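Local coordinates for protein MEM-A1 (Soil metagenome, PDB 6E0S) that probably hydrolyses beta-lactam antibiotics with zinc bound in its active site, as expected of a subclass B3 metallo-beta-lactamase, at residues A[37-41]-A[73-79]; A[100-104]-A[140-144]; A[165-169]-A[217-221]; A[173-178]-A[189-193]; A[242-246]-A[257-261]. All coordinates share one frame; numbering follows the deposited sequence.

Contact 1: residues A[37-41]-A[73-79]; sequences TYYVG and HIRQLGF
One face of the Y38 ring receives the edge of F79 in an offset edge-to-face pair, the two planes turned 68° from each other. F79 CE1 comes over the rim of the tyrosine rather than its middle, 3.8 Å from Y38 CE1. L77 approaches the same ring obliquely, its CD1 lying 3.7 Å from Y38 CD2 as the two side chains slide past each other in opposite directions. A polar contact lies farther along: the H73 imidazole turns its edge to the backbone of 40-41, and ND1 donates to V40 O at 2.9 Å. That oxygen lies exactly in the imidazole plane, yet the nitrogen stands well above the plane of the V40 carbonyl and so does not follow a lone pair. Histidine suits the place because CB packs against V40 CB at 3.9 Å while the ring edge reaches a backbone oxygen. V40 packs between the two aromatic regions, its CG1, set anti to the carbonyl carbon (chi1 -69°), touching L77 CD1 at 3.7 Å and I74 CG1. Beyond the helix, G78 takes a positive phi and closes a Schellman motif with G78 N to R75 O and F79 N to I74 O. This turn brings F79 back to the sheet, where H56 also meets its ring, a helix-on-sheet packing that belongs to the alpha-beta/beta-alpha sandwich of metallo-beta-lactamases.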
# COMPACT_ATOMS: atom_id res chain seq x y z
N THR A 37 -7.14 -3.40 -13.63
CA THR A 37 -6.73 -2.82 -12.35
C THR A 37 -7.65 -1.65 -12.02
O THR A 37 -7.83 -0.74 -12.84
CB THR A 37 -5.28 -2.34 -12.42
OG1 THR A 37 -4.41 -3.47 -12.47
CG2 THR A 37 -4.90 -1.52 -11.15
N TYR A 38 -8.24 -1.69 -10.82
CA TYR A 38 -9.22 -0.66 -10.45
C TYR A 38 -8.82 -0.02 -9.13
O TYR A 38 -8.29 -0.69 -8.25
CB TYR A 38 -10.62 -1.25 -10.30
CG TYR A 38 -11.18 -1.86 -11.57
CD1 TYR A 38 -10.77 -3.13 -11.99
CD2 TYR A 38 -12.12 -1.19 -12.32
CE1 TYR A 38 -11.30 -3.69 -13.18
CE2 TYR A 38 -12.64 -1.74 -13.53
CZ TYR A 38 -12.20 -2.99 -13.92
OH TYR A 38 -12.70 -3.55 -15.06
N TYR A 39 -9.13 1.27 -8.96
CA TYR A 39 -9.15 1.84 -7.62
C TYR A 39 -10.48 1.56 -6.92
O TYR A 39 -11.55 1.89 -7.44
CB TYR A 39 -8.91 3.35 -7.69
CG TYR A 39 -8.67 4.01 -6.34
CD1 TYR A 39 -7.36 4.15 -5.83
CD2 TYR A 39 -9.73 4.51 -5.59
CE1 TYR A 39 -7.12 4.78 -4.59
CE2 TYR A 39 -9.50 5.14 -4.35
CZ TYR A 39 -8.19 5.26 -3.88
OH TYR A 39 -7.98 5.87 -2.68
N VAL A 40 -10.42 1.01 -5.70
CA VAL A 40 -11.64 0.70 -4.94
C VAL A 40 -11.55 1.21 -3.50
O VAL A 40 -12.36 0.84 -2.63
CB VAL A 40 -11.94 -0.81 -4.96
CG1 VAL A 40 -12.35 -1.28 -6.35
CG2 VAL A 40 -10.75 -1.62 -4.40
N GLY A 41 -10.59 2.08 -3.23
CA GLY A 41 -10.38 2.61 -1.89
C GLY A 41 -11.30 3.76 -1.54
O GLY A 41 -12.33 4.00 -2.19
N HIS A 73 -17.53 -0.91 -3.20
CA HIS A 73 -16.90 -0.47 -4.44
C HIS A 73 -16.62 -1.66 -5.36
O HIS A 73 -16.85 -1.58 -6.58
CB HIS A 73 -15.60 0.27 -4.11
CG HIS A 73 -15.82 1.61 -3.50
ND1 HIS A 73 -14.86 2.27 -2.77
CD2 HIS A 73 -16.92 2.40 -3.47
CE1 HIS A 73 -15.34 3.42 -2.34
NE2 HIS A 73 -16.60 3.52 -2.73
N ILE A 74 -16.08 -2.75 -4.80
CA ILE A 74 -15.85 -3.97 -5.58
C ILE A 74 -17.16 -4.45 -6.21
O ILE A 74 -17.21 -4.70 -7.42
CB ILE A 74 -15.19 -5.03 -4.68
CG1 ILE A 74 -13.77 -4.59 -4.32
CG2 ILE A 74 -15.14 -6.42 -5.38
CD1 ILE A 74 -13.13 -5.41 -3.11
N ARG A 75 -18.24 -4.55 -5.42
CA ARG A 75 -19.51 -5.04 -5.95
C ARG A 75 -20.09 -4.08 -6.98
O ARG A 75 -20.65 -4.49 -8.00
CB ARG A 75 -20.53 -5.22 -4.81
CG ARG A 75 -20.16 -6.19 -3.71
CD ARG A 75 -21.34 -6.42 -2.76
NE ARG A 75 -20.90 -7.08 -1.54
CZ ARG A 75 -20.73 -6.48 -0.36
NH1 ARG A 75 -21.02 -5.18 -0.22
NH2 ARG A 75 -20.31 -7.19 0.69
N GLN A 76 -19.95 -2.78 -6.71
CA GLN A 76 -20.52 -1.78 -7.60
C GLN A 76 -19.93 -1.93 -9.00
O GLN A 76 -20.64 -1.75 -10.00
CB GLN A 76 -20.23 -0.40 -7.02
CG GLN A 76 -20.64 0.77 -7.84
CD GLN A 76 -20.28 2.08 -7.13
OE1 GLN A 76 -19.84 2.08 -5.97
NE2 GLN A 76 -20.49 3.19 -7.82
N LEU A 77 -18.64 -2.26 -9.09
CA LEU A 77 -17.99 -2.44 -10.38
C LEU A 77 -18.39 -3.73 -11.08
O LEU A 77 -17.99 -3.94 -12.23
CB LEU A 77 -16.47 -2.41 -10.21
CG LEU A 77 -15.81 -1.09 -9.81
CD1 LEU A 77 -14.34 -1.34 -9.42
CD2 LEU A 77 -15.88 -0.05 -10.93
N GLY A 78 -19.14 -4.60 -10.42
CA GLY A 78 -19.63 -5.83 -11.00
C GLY A 78 -18.90 -7.09 -10.56
O GLY A 78 -19.14 -8.16 -11.15
N PHE A 79 -18.03 -7.01 -9.57
CA PHE A 79 -17.28 -8.15 -9.06
C PHE A 79 -17.87 -8.65 -7.74
O PHE A 79 -18.65 -7.96 -7.08
CB PHE A 79 -15.81 -7.75 -8.87
CG PHE A 79 -15.12 -7.28 -10.13
CD1 PHE A 79 -14.80 -5.94 -10.31
CD2 PHE A 79 -14.82 -8.18 -11.15
CE1 PHE A 79 -14.16 -5.50 -11.47
CE2 PHE A 79 -14.18 -7.74 -12.31
CZ PHE A 79 -13.86 -6.39 -12.47

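Contact 2: residues A[100-104]-A[140-144]; sequences ISELQ and TPVAN
This is a small, partly buried packing contact in which I100, S101 and Q104 on one side of helix 100-107 rest against T140, V142 and A143 of the loop that leads into strand 145-148. V142 is its hydrophobic centre. With CG1 anti to the backbone N (chi1 172°), the valine spreads its two methyls along the helix: CG2 lies 4.0 Å from S101 CB and 4.1 Å from I100 CG2, while CG1 lies against the amide of Q104, 3.6 Å from OE1. A beta-branched residue fits here because one side chain can pack beside three helical residues. The loop thereby ties the helix to the edge of the seven-stranded sheet of the metallo-beta-lactamase sandwich, since V111 of the adjacent strand is touched by I100, Q104 and V142 alike and is bonded through its backbone to N144. At the surface end S101 OG lies 3.5 Å from T140 CG2, a hydroxyl against a methyl. Serine is small enough to let the loop pass close to the helix backbone. Q104 runs fully extended to the far end of the loop, where NE2 points at A143 O. The modelled separation of these two atoms, 2.3 Å, is too short for a normal hydrogen bond, so the detail of this bond is doubtful. The same NE2 also donates to A109 O, a main-chain oxygen just before strand 110-114.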
# COMPACT_ATOMS: atom_id res chain seq x y z
N ILE A 100 -8.63 -5.17 6.84
CA ILE A 100 -8.33 -6.42 6.16
C ILE A 100 -9.13 -7.58 6.77
O ILE A 100 -9.62 -8.46 6.04
CB ILE A 100 -6.82 -6.69 6.19
CG1 ILE A 100 -6.13 -5.71 5.24
CG2 ILE A 100 -6.55 -8.20 5.87
CD1 ILE A 100 -4.63 -5.93 5.08
N SER A 101 -9.27 -7.62 8.09
CA SER A 101 -10.00 -8.71 8.73
C SER A 101 -11.42 -8.85 8.18
O SER A 101 -11.88 -9.96 7.86
CB SER A 101 -9.96 -8.48 10.24
OG SER A 101 -11.11 -8.93 10.88
N GLU A 102 -12.12 -7.73 8.01
CA GLU A 102 -13.49 -7.79 7.52
C GLU A 102 -13.53 -8.18 6.04
O GLU A 102 -14.40 -8.96 5.61
CB GLU A 102 -14.18 -6.45 7.75
CG GLU A 102 -15.48 -6.23 6.96
CD GLU A 102 -16.64 -7.12 7.42
OE1 GLU A 102 -16.51 -7.82 8.46
OE2 GLU A 102 -17.69 -7.13 6.74
N LEU A 103 -12.62 -7.63 5.25
CA LEU A 103 -12.58 -7.98 3.83
C LEU A 103 -12.21 -9.45 3.65
O LEU A 103 -12.73 -10.12 2.76
CB LEU A 103 -11.60 -7.06 3.09
CG LEU A 103 -12.20 -5.68 2.81
CD1 LEU A 103 -11.12 -4.65 2.56
CD2 LEU A 103 -13.16 -5.69 1.59
N GLN A 104 -11.32 -9.95 4.49
CA GLN A 104 -11.06 -11.39 4.48
C GLN A 104 -12.29 -12.20 4.89
O GLN A 104 -12.56 -13.26 4.31
CB GLN A 104 -9.89 -11.73 5.39
CG GLN A 104 -9.59 -13.20 5.41
CD GLN A 104 -8.65 -13.57 6.50
OE1 GLN A 104 -8.92 -13.30 7.67
NE2 GLN A 104 -7.50 -14.18 6.13
N THR A 140 -8.03 -6.14 14.69
CA THR A 140 -8.57 -7.48 14.82
C THR A 140 -7.61 -8.49 14.20
O THR A 140 -7.19 -8.30 13.06
CB THR A 140 -9.93 -7.61 14.13
OG1 THR A 140 -10.84 -6.68 14.70
CG2 THR A 140 -10.49 -9.03 14.34
N PRO A 141 -7.23 -9.55 14.91
CA PRO A 141 -6.32 -10.55 14.33
C PRO A 141 -6.85 -11.08 13.02
O PRO A 141 -8.06 -11.23 12.83
CB PRO A 141 -6.27 -11.64 15.40
CG PRO A 141 -6.60 -10.93 16.68
CD PRO A 141 -7.62 -9.89 16.29
N VAL A 142 -5.92 -11.37 12.10
CA VAL A 142 -6.23 -11.85 10.76
C VAL A 142 -5.74 -13.28 10.66
O VAL A 142 -4.58 -13.56 10.99
CB VAL A 142 -5.58 -10.98 9.67
CG1 VAL A 142 -5.77 -11.64 8.27
CG2 VAL A 142 -6.17 -9.58 9.68
N ALA A 143 -6.61 -14.18 10.21
CA ALA A 143 -6.26 -15.58 10.02
C ALA A 143 -5.87 -15.80 8.56
O ALA A 143 -5.95 -14.89 7.74
CB ALA A 143 -7.42 -16.47 10.42
N ASN A 144 -5.46 -17.03 8.22
CA ASN A 144 -5.17 -17.41 6.84
C ASN A 144 -4.16 -16.45 6.19
O ASN A 144 -4.35 -15.96 5.07
CB ASN A 144 -6.46 -17.50 6.01
CG ASN A 144 -7.39 -18.65 6.45
OD1 ASN A 144 -7.00 -19.58 7.19
ND2 ASN A 144 -8.63 -18.60 5.97

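Contact 3: residues A[165-169]-A[217-221]; sequences YTPGH and DIKKS. With ZN (zinc ion), chain B.
The loop 165-169 runs so closely against residues 217-221 of helix 214-226 that the CA atoms of G168 and I218 are 4.0 Å apart, an approach made possible by the lack of a side chain at G168, whose phi of 145° also suits glycine. I218 CB lies 3.8 Å from G168 CA, in the space a side chain would need, and I218 CD1 reaches G168 C at 3.7 Å, next to the backbone N of H169. One turn along, the S221 hydroxyl sits between two carbonyl oxygens, OG being 2.5 Å from P167 O and 2.9 Å from D217 O, and its single proton could serve either. This OG is anti to the carbonyl carbon (chi1 -57°), which turns the hydroxyl back toward D217 O; serine is small enough to fit against the loop. P167 crosses D217 at about a right angle, with CG 3.7 Å from OD2, while that carboxylate oxygen is held by the hydroxyl of Y211. The proline's fixed phi limits the freedom of the chain just before G168 and H169. H169 NE2 binds zinc at 2.3 Å, and a water lies 2.0 Å from the zinc, while the ring's other nitrogen, ND1, is bonded to N196 O and so has its rotation fixed. With H91 and H93, H169 completes the three-histidine zinc site typical of metallo-beta-lactamases, and a second zinc lies close by.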
# COMPACT_ATOMS: atom_id res chain seq x y z
N TYR A 165 10.13 -5.31 -0.85
CA TYR A 165 10.22 -4.84 0.52
C TYR A 165 10.64 -3.38 0.53
O TYR A 165 11.65 -3.01 -0.08
CB TYR A 165 11.24 -5.70 1.29
CG TYR A 165 10.72 -7.02 1.84
CD1 TYR A 165 9.62 -7.65 1.30
CD2 TYR A 165 11.40 -7.65 2.88
CE1 TYR A 165 9.13 -8.88 1.85
CE2 TYR A 165 10.96 -8.88 3.42
CZ TYR A 165 9.83 -9.48 2.90
OH TYR A 165 9.41 -10.68 3.45
N THR A 166 9.87 -2.53 1.22
CA THR A 166 10.22 -1.12 1.38
C THR A 166 9.97 -0.70 2.83
O THR A 166 9.15 0.18 3.11
CB THR A 166 9.42 -0.24 0.43
OG1 THR A 166 8.02 -0.48 0.60
CG2 THR A 166 9.83 -0.49 -1.03
N PRO A 167 10.67 -1.32 3.78
CA PRO A 167 10.49 -0.94 5.18
C PRO A 167 11.09 0.44 5.49
O PRO A 167 11.90 1.00 4.73
CB PRO A 167 11.23 -2.03 5.95
CG PRO A 167 12.34 -2.49 4.99
CD PRO A 167 11.68 -2.39 3.62
N GLY A 168 10.65 0.99 6.63
CA GLY A 168 11.21 2.22 7.18
C GLY A 168 10.11 3.02 7.86
O GLY A 168 10.23 3.43 9.02
N HIS A 169 9.01 3.24 7.12
CA HIS A 169 7.78 3.69 7.76
C HIS A 169 7.31 2.68 8.80
O HIS A 169 6.91 3.06 9.91
CB HIS A 169 6.70 3.95 6.71
CG HIS A 169 5.45 4.58 7.27
ND1 HIS A 169 5.39 5.90 7.63
CD2 HIS A 169 4.22 4.06 7.51
CE1 HIS A 169 4.19 6.17 8.11
NE2 HIS A 169 3.46 5.08 8.06
N ASP A 217 17.03 1.31 6.47
CA ASP A 217 15.86 0.80 5.76
C ASP A 217 15.15 1.89 4.96
O ASP A 217 14.84 1.71 3.78
CB ASP A 217 14.86 0.21 6.75
CG ASP A 217 15.15 -1.21 7.14
OD1 ASP A 217 16.13 -1.82 6.63
OD2 ASP A 217 14.38 -1.73 7.97
N ILE A 218 14.80 3.00 5.61
CA ILE A 218 13.98 3.99 4.91
C ILE A 218 14.75 4.61 3.75
O ILE A 218 14.18 4.85 2.69
CB ILE A 218 13.42 5.04 5.89
CG1 ILE A 218 12.20 5.72 5.27
CG2 ILE A 218 14.43 6.11 6.21
CD1 ILE A 218 11.24 6.24 6.36
N LYS A 219 16.05 4.88 3.93
CA LYS A 219 16.85 5.41 2.83
C LYS A 219 16.93 4.41 1.70
O LYS A 219 16.82 4.76 0.51
CB LYS A 219 18.25 5.77 3.31
CG LYS A 219 18.32 6.95 4.28
CD LYS A 219 19.76 7.14 4.79
CE LYS A 219 20.60 7.83 3.73
NZ LYS A 219 20.09 9.23 3.51
N LYS A 220 17.09 3.13 2.03
CA LYS A 220 17.16 2.15 0.96
C LYS A 220 15.81 2.02 0.24
O LYS A 220 15.77 1.87 -0.99
CB LYS A 220 17.61 0.80 1.51
CG LYS A 220 17.90 -0.20 0.40
CD LYS A 220 18.08 -1.60 0.95
CE LYS A 220 18.35 -2.60 -0.18
NZ LYS A 220 17.72 -3.93 0.15
N SER A 221 14.70 2.07 0.99
CA SER A 221 13.37 1.97 0.39
C SER A 221 13.08 3.18 -0.50
O SER A 221 12.47 3.03 -1.56
CB SER A 221 12.29 1.84 1.47
OG SER A 221 12.56 0.72 2.29
ZN ZN B . 1.55 3.94 8.60
O HOH W 1 0.13 5.19 9.14

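Contact 4: residues A[173-178]-A[189-193]; sequences GVSWTW and MVYAD
W178 and M189 form the dense end of an antiparallel beta hairpin, strands 174-182 and 185-192, in the five-stranded sheet of the metallo-beta-lactamase sandwich. The indole, with CG placed between backbone N and carbonyl carbon (chi1 66°), lies over M189, whose CB stands 3.6 Å from the centroid of the W178 six-membered ring in a CH-pi contact. M189 bends at chi2 and chi3, which keeps its sulfur beside the indole as a long, oblique Met-aromatic contact. On the same side of the sheet, but at the edge of the indole, Y191 CB lies 3.8 Å from W178 CZ3. W178 and Y191 have polar ends that reach T37 and D60, so these large aromatics can be buried without stranding an N-H or hydroxyl. W178 with M189 and W176 with Y191 are hydrogen-bonded pairs, the shortest bond being M189 N to W178 O at 2.7 Å. The opposite face is looser: the non-hydrogen-bonded T177 and V190 meet by their methyls, CG2 to CG2 at 4.1 Å, and T177 is partly exposed. Toward the active site D193 OD2 bonds, from the second shell, to ND1 of the zinc ligand H91. D193 N donates to S175 OG at 3.0 Å, almost straight at 176°, the same hydroxyl that bonds to T166 OG1.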
# COMPACT_ATOMS: atom_id res chain seq x y z
N GLY A 173 6.93 -2.87 5.84
CA GLY A 173 6.30 -2.26 4.68
C GLY A 173 6.71 -2.91 3.36
O GLY A 173 7.88 -3.27 3.16
N VAL A 174 5.74 -3.03 2.45
CA VAL A 174 5.95 -3.66 1.14
C VAL A 174 5.28 -2.82 0.06
O VAL A 174 4.13 -2.38 0.21
CB VAL A 174 5.42 -5.12 1.07
CG1 VAL A 174 5.62 -5.70 -0.36
CG2 VAL A 174 6.08 -6.00 2.13
N SER A 175 6.03 -2.54 -1.01
CA SER A 175 5.45 -1.99 -2.23
C SER A 175 5.28 -3.12 -3.24
O SER A 175 6.06 -4.07 -3.25
CB SER A 175 6.34 -0.88 -2.80
OG SER A 175 6.54 0.14 -1.81
N TRP A 176 4.26 -3.00 -4.09
CA TRP A 176 3.85 -4.09 -4.98
C TRP A 176 3.86 -3.65 -6.44
O TRP A 176 3.40 -2.55 -6.78
CB TRP A 176 2.45 -4.56 -4.59
CG TRP A 176 2.35 -5.05 -3.19
CD1 TRP A 176 1.99 -4.30 -2.08
CD2 TRP A 176 2.57 -6.37 -2.73
NE1 TRP A 176 1.97 -5.12 -0.97
CE2 TRP A 176 2.31 -6.39 -1.34
CE3 TRP A 176 2.96 -7.57 -3.36
CZ2 TRP A 176 2.43 -7.55 -0.57
CZ3 TRP A 176 3.07 -8.71 -2.60
CH2 TRP A 176 2.80 -8.69 -1.21
N THR A 177 4.38 -4.49 -7.34
CA THR A 177 4.48 -4.10 -8.74
C THR A 177 3.88 -5.18 -9.65
O THR A 177 3.93 -6.38 -9.35
CB THR A 177 5.93 -3.82 -9.17
OG1 THR A 177 6.68 -5.02 -9.09
CG2 THR A 177 6.60 -2.76 -8.26
N TRP A 178 3.29 -4.74 -10.76
CA TRP A 178 2.69 -5.65 -11.74
C TRP A 178 2.52 -4.89 -13.04
O TRP A 178 2.71 -3.68 -13.10
CB TRP A 178 1.35 -6.24 -11.27
CG TRP A 178 0.19 -5.26 -11.11
CD1 TRP A 178 -0.91 -5.17 -11.91
CD2 TRP A 178 0.00 -4.30 -10.06
NE1 TRP A 178 -1.76 -4.19 -11.44
CE2 TRP A 178 -1.21 -3.64 -10.31
CE3 TRP A 178 0.76 -3.91 -8.94
CZ2 TRP A 178 -1.69 -2.62 -9.49
CZ3 TRP A 178 0.27 -2.89 -8.12
CH2 TRP A 178 -0.94 -2.27 -8.39
N MET A 189 2.71 -0.94 -13.25
CA MET A 189 1.92 -0.44 -12.13
C MET A 189 2.74 -0.51 -10.86
O MET A 189 3.48 -1.48 -10.65
CB MET A 189 0.64 -1.28 -11.96
CG MET A 189 -0.05 -1.59 -13.32
SD MET A 189 -0.71 -0.08 -14.07
CE MET A 189 -2.03 0.32 -12.95
N VAL A 190 2.64 0.52 -10.01
CA VAL A 190 3.36 0.50 -8.75
C VAL A 190 2.39 0.91 -7.65
O VAL A 190 1.86 2.03 -7.69
CB VAL A 190 4.58 1.44 -8.75
CG1 VAL A 190 5.17 1.53 -7.34
CG2 VAL A 190 5.65 0.98 -9.78
N TYR A 191 2.15 0.01 -6.70
CA TYR A 191 1.44 0.34 -5.45
C TYR A 191 2.52 0.66 -4.43
O TYR A 191 3.17 -0.23 -3.89
CB TYR A 191 0.55 -0.80 -4.96
CG TYR A 191 -0.37 -0.34 -3.84
CD1 TYR A 191 -1.72 -0.09 -4.10
CD2 TYR A 191 0.10 -0.18 -2.53
CE1 TYR A 191 -2.59 0.31 -3.11
CE2 TYR A 191 -0.81 0.21 -1.49
CZ TYR A 191 -2.13 0.46 -1.82
OH TYR A 191 -3.05 0.86 -0.86
N ALA A 192 2.74 1.94 -4.17
CA ALA A 192 3.87 2.34 -3.34
C ALA A 192 3.43 2.45 -1.89
O ALA A 192 2.42 3.10 -1.59
CB ALA A 192 4.44 3.68 -3.83
N ASP A 193 4.20 1.83 -0.99
CA ASP A 193 3.95 1.98 0.43
C ASP A 193 4.38 3.37 0.86
O ASP A 193 5.08 4.09 0.14
CB ASP A 193 4.71 0.92 1.23
CG ASP A 193 4.23 0.84 2.69
OD1 ASP A 193 4.97 0.26 3.51
OD2 ASP A 193 3.14 1.35 3.01

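Contact 5: residues A[242-246]-A[257-261]; sequences DLWRR and AFIDR. With PO4 (phosphate ion), chain D.
A buried arginine whose guanidinium serves main-chain oxygens is the striking feature here. In the conformer described, one of two modelled, R246 NH1 donates to F258 O at 3.0 Å, lying in the carbonyl plane on a lone pair though the N-H is bent to 138°. R246 NH2 binds L233 O and G241 O, so one side chain gathers oxygens from three parts of the chain. A bend at chi3 (-92°) carries the guanidinium round to them, and arginine suits the place because its several N-H groups can satisfy buried carbonyls. D260 is not its salt-bridge partner, R246 NE and D260 OD1 being 5.7 Å apart. The charge of D260 is instead linked to R245 by a water, which donates to D260 OD1 and accepts from R245 NH1 at 2.9 Å. R245 also forms a salt bridge, NH2 to D242 OD2 at 3.1 Å, with OD2 close to the guanidinium plane but met on its anti side and out of the carboxylate plane. L243 CD1 packs obliquely on the F258 ring, 4.1 Å from F258 CD1, and A257 CB touches R246 O, its smallness letting the loop pass near the helix. A phosphate, probably from the crystallisation liquor, sits at the helix start, with R245 N donating to its O2 at 2.9 Å and W244 N only weakly. D260 OD2 caps Q262 N ahead of helix 263-285, while F258 rests on I232 and V33, so the contact joins helix 243-247 and the start of that long helix to strands 232-235 and 31-34.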
# COMPACT_ATOMS: atom_id res chain seq x y z
N ASP A 242 -0.06 12.04 -5.89
CA ASP A 242 -0.77 12.90 -6.83
C ASP A 242 -1.83 12.15 -7.62
O ASP A 242 -2.07 12.47 -8.79
CB ASP A 242 0.18 13.59 -7.82
CG ASP A 242 1.10 14.62 -7.18
OD1 ASP A 242 0.85 15.11 -6.06
OD2 ASP A 242 2.09 14.97 -7.85
N LEU A 243 -2.45 11.13 -7.02
CA LEU A 243 -3.43 10.35 -7.77
C LEU A 243 -4.60 11.22 -8.23
O LEU A 243 -5.09 11.06 -9.36
CB LEU A 243 -3.95 9.19 -6.92
CG LEU A 243 -4.88 8.25 -7.68
CD1 LEU A 243 -4.19 7.60 -8.91
CD2 LEU A 243 -5.36 7.17 -6.68
N TRP A 244 -5.07 12.14 -7.39
CA TRP A 244 -6.26 12.90 -7.77
C TRP A 244 -5.93 13.93 -8.85
O TRP A 244 -6.77 14.20 -9.72
CB TRP A 244 -6.90 13.55 -6.54
CG TRP A 244 -7.16 12.52 -5.47
CD1 TRP A 244 -6.74 12.55 -4.16
CD2 TRP A 244 -7.88 11.28 -5.63
NE1 TRP A 244 -7.16 11.40 -3.51
CE2 TRP A 244 -7.85 10.61 -4.39
CE3 TRP A 244 -8.54 10.68 -6.72
CZ2 TRP A 244 -8.46 9.36 -4.20
CZ3 TRP A 244 -9.14 9.44 -6.54
CH2 TRP A 244 -9.10 8.79 -5.29
N ARG A 245 -4.72 14.48 -8.84
CA ARG A 245 -4.33 15.37 -9.93
C ARG A 245 -4.35 14.62 -11.26
O ARG A 245 -4.83 15.14 -12.27
CB ARG A 245 -2.95 15.99 -9.68
CG ARG A 245 -2.47 16.80 -10.86
CD ARG A 245 -1.10 17.42 -10.67
NE ARG A 245 -0.04 16.45 -10.40
CZ ARG A 245 0.48 15.59 -11.29
NH1 ARG A 245 0.04 15.55 -12.54
NH2 ARG A 245 1.44 14.76 -10.92
N ARG A 246 -3.85 13.39 -11.28
CA ARG A 246 -3.83 12.62 -12.53
C ARG A 246 -5.23 12.15 -12.91
O ARG A 246 -5.62 12.22 -14.08
CB ARG A 246 -2.89 11.43 -12.39
CG ARG A 246 -1.41 11.79 -12.32
CD ARG A 246 -0.53 10.51 -12.36
NE ARG A 246 -0.25 10.06 -11.01
CZ ARG A 246 -0.49 8.84 -10.54
NH1 ARG A 246 -1.00 7.88 -11.34
NH2 ARG A 246 -0.22 8.58 -9.27
N ALA A 257 -4.25 9.33 -18.59
CA ALA A 257 -4.17 10.32 -17.52
C ALA A 257 -3.34 9.83 -16.36
O ALA A 257 -2.71 10.62 -15.65
CB ALA A 257 -5.57 10.69 -17.03
N PHE A 258 -3.33 8.51 -16.13
CA PHE A 258 -2.63 7.96 -14.98
C PHE A 258 -1.15 7.76 -15.22
O PHE A 258 -0.42 7.55 -14.25
CB PHE A 258 -3.27 6.62 -14.57
CG PHE A 258 -4.69 6.78 -14.12
CD1 PHE A 258 -4.98 7.35 -12.89
CD2 PHE A 258 -5.74 6.37 -14.93
CE1 PHE A 258 -6.30 7.50 -12.48
CE2 PHE A 258 -7.05 6.52 -14.52
CZ PHE A 258 -7.33 7.10 -13.29
N ILE A 259 -0.71 7.81 -16.48
CA ILE A 259 0.67 7.47 -16.82
C ILE A 259 1.58 8.67 -16.60
O ILE A 259 1.33 9.77 -17.12
CB ILE A 259 0.77 6.99 -18.28
CG1 ILE A 259 0.01 5.65 -18.40
CG2 ILE A 259 2.25 6.87 -18.69
CD1 ILE A 259 -0.01 5.05 -19.80
N ASP A 260 2.65 8.45 -15.85
CA ASP A 260 3.68 9.48 -15.64
C ASP A 260 4.93 8.75 -15.16
O ASP A 260 5.00 8.38 -13.98
CB ASP A 260 3.23 10.53 -14.63
CG ASP A 260 4.27 11.64 -14.46
OD1 ASP A 260 3.88 12.72 -13.99
OD2 ASP A 260 5.45 11.44 -14.81
N ARG A 261 5.91 8.60 -16.04
CA ARG A 261 7.05 7.78 -15.68
C ARG A 261 7.99 8.45 -14.69
O ARG A 261 8.93 7.79 -14.23
CB ARG A 261 7.80 7.36 -16.95
CG ARG A 261 7.06 6.24 -17.72
CD ARG A 261 7.94 5.56 -18.80
NE ARG A 261 9.16 4.97 -18.26
CZ ARG A 261 9.23 3.78 -17.66
NH1 ARG A 261 8.14 3.02 -17.52
NH2 ARG A 261 10.39 3.34 -17.21
P PO4 D . -3.64 15.34 -5.20
O1 PO4 D . -2.19 15.78 -4.98
O2 PO4 D . -3.68 14.19 -6.16
O3 PO4 D . -4.21 14.93 -3.85
O4 PO4 D . -4.43 16.50 -5.79
O HOH W 2 1.49 13.51 -14.10

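How the contacts relate
Contact 4 is the most central, its strands filling the middle of the sandwich. Contact 3 is buried beside it and joined to it through T166, G173 and S175; contact 4 is nested within the chain loop that contact 3 closes. Both lead to zinc: one supplies a ligand, the other a second-shell carboxylate. Contacts 1, 2 and 5 lie farther out, and contacts 2 and 5 are on opposite sides of the chain's centre. Contact 1 still reaches inward, T37 to W178 of contact 4 and Y39 to L243 and W244 of contact 5. Strand bonds and aromatic packing mark contact 4, close backbone approach and metal ligation contact 3, whereas contact 5 adds charge, water and phosphate, and contact 2 rests on one valine and one extended glutamine.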